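Local coordinates for arfgap-like finger domain containing protein (PDB 2OWA) that binds zinc through a four-cysteine finger and, as an ArfGAP-family domain, probably stimulates GTP hydrolysis by ADP-ribosylation factors, at residues A[52-56]-A[128-132]. Numbering follows the deposited sequence.
Sequences LSFAV and YKQIL
In the ArfGAP zinc-finger domain, Leu52 to Ala55 turn the chain after strand 49-51 and Val56 opens antiparallel strand 56-58; 128-132 belongs to the C-terminal helix 123-135. The type I turn, with a G1 beta bulge, closes with Ala55 N hydrogen-bonded to Leu52 O at 3.0 Å, Ala55 in the left-handed region at phi/psi 45/51. Helix and turn come closest at Phe54 and Lys129, CA to CA 5.6 Å. Tyr128, Lys129 and Leu132 meet the turn. Leu132 (m, t) sets CD1 3.7 Å from Ala55 CB and 3.7 Å from Phe54 C, and Lys129 CG lies 3.2 Å from Ser53 O. Tyr128, chi1 t, lays its ring edge along the turn, CE2 3.5 Å from Phe54 O and CD2 4.4 Å from Phe54 CD1. Arg91 of helix 86-94 hydrogen-bonds to the carbonyls of Leu52, Ser53 and Lys129, tying a third element to the buried junction, and Ser53 OG is hydrogen-bonded to Phe75 N. The zinc lies about 13 Å from the Phe54 side chain. Two waters bridge the segments: one joins Ser53 OG (2.7 Å) to Lys129 NZ (2.6 Å), the other Phe54 O (2.7 Å) to Tyr128 OH (2.5 Å).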
# COMPACT_ATOMS: atom_id res chain seq x y z
N LEU A 52 -2.67 -0.06 3.04
CA LEU A 52 -1.67 0.43 3.96
C LEU A 52 -0.82 -0.71 4.50
O LEU A 52 0.37 -0.54 4.66
CB LEU A 52 -2.27 1.20 5.13
CG LEU A 52 -2.44 2.69 4.82
CD1 LEU A 52 -3.42 3.32 5.82
CD2 LEU A 52 -1.06 3.46 4.78
N SER A 53 -1.43 -1.88 4.71
CA SER A 53 -0.77 -3.07 5.30
C SER A 53 0.56 -3.42 4.64
O SER A 53 1.56 -3.65 5.30
CB SER A 53 -1.70 -4.30 5.20
OG SER A 53 -3.04 -3.96 5.60
N PHE A 54 0.54 -3.47 3.31
CA PHE A 54 1.73 -3.82 2.52
C PHE A 54 2.37 -2.60 1.89
O PHE A 54 3.35 -2.71 1.16
CB PHE A 54 1.32 -4.87 1.48
CG PHE A 54 0.50 -5.97 2.08
CD1 PHE A 54 1.08 -6.89 2.96
CD2 PHE A 54 -0.86 -6.07 1.80
CE1 PHE A 54 0.32 -7.90 3.55
CE2 PHE A 54 -1.62 -7.06 2.37
CZ PHE A 54 -1.05 -7.98 3.23
N ALA A 55 1.81 -1.42 2.18
CA ALA A 55 2.20 -0.18 1.50
C ALA A 55 2.29 -0.38 -0.01
O ALA A 55 3.29 -0.04 -0.63
CB ALA A 55 3.52 0.37 2.07
N VAL A 56 1.25 -0.94 -0.61
CA VAL A 56 1.21 -1.07 -2.06
C VAL A 56 0.08 -0.19 -2.64
O VAL A 56 -0.93 0.03 -1.98
CB VAL A 56 1.06 -2.53 -2.53
CG1 VAL A 56 2.36 -3.37 -2.16
CG2 VAL A 56 -0.18 -3.16 -1.92
N TYR A 128 5.97 -9.53 6.06
CA TYR A 128 6.31 -8.27 5.36
C TYR A 128 5.66 -7.04 6.04
O TYR A 128 6.30 -6.00 6.15
CB TYR A 128 5.97 -8.34 3.87
CG TYR A 128 6.37 -7.13 3.09
CD1 TYR A 128 7.72 -6.87 2.81
CD2 TYR A 128 5.41 -6.20 2.70
CE1 TYR A 128 8.09 -5.73 2.10
CE2 TYR A 128 5.77 -5.05 2.00
CZ TYR A 128 7.10 -4.83 1.70
OH TYR A 128 7.43 -3.70 1.03
N LYS A 129 4.40 -7.17 6.46
CA LYS A 129 3.69 -6.13 7.20
C LYS A 129 4.48 -5.72 8.48
O LYS A 129 4.63 -4.53 8.78
CB LYS A 129 2.29 -6.64 7.56
CG LYS A 129 1.17 -5.62 7.81
CD LYS A 129 0.71 -5.56 9.27
CE LYS A 129 -0.70 -4.91 9.40
NZ LYS A 129 -1.90 -5.85 9.20
N GLN A 130 5.02 -6.72 9.18
CA GLN A 130 5.89 -6.52 10.34
C GLN A 130 7.24 -5.90 10.03
O GLN A 130 7.76 -5.20 10.87
CB GLN A 130 6.12 -7.83 11.11
CG GLN A 130 4.94 -8.22 11.98
CD GLN A 130 5.22 -9.43 12.87
OE1 GLN A 130 4.33 -10.21 13.17
NE2 GLN A 130 6.48 -9.60 13.28
N ILE A 131 7.82 -6.19 8.87
CA ILE A 131 9.07 -5.54 8.42
C ILE A 131 8.83 -4.04 8.28
O ILE A 131 9.66 -3.20 8.69
CB ILE A 131 9.61 -6.14 7.06
CG1 ILE A 131 10.06 -7.60 7.24
CG2 ILE A 131 10.74 -5.29 6.47
CD1 ILE A 131 10.20 -8.36 5.92
N LEU A 132 7.69 -3.69 7.70
CA LEU A 132 7.34 -2.30 7.55
C LEU A 132 7.06 -1.62 8.89
O LEU A 132 7.49 -0.49 9.08
CB LEU A 132 6.16 -2.14 6.61
CG LEU A 132 6.33 -2.53 5.13
CD1 LEU A 132 5.01 -2.11 4.45
CD2 LEU A 132 7.57 -1.90 4.41
O HOH W 1 -3.80 -4.48 8.16
O HOH W 2 5.81 -1.99 0.26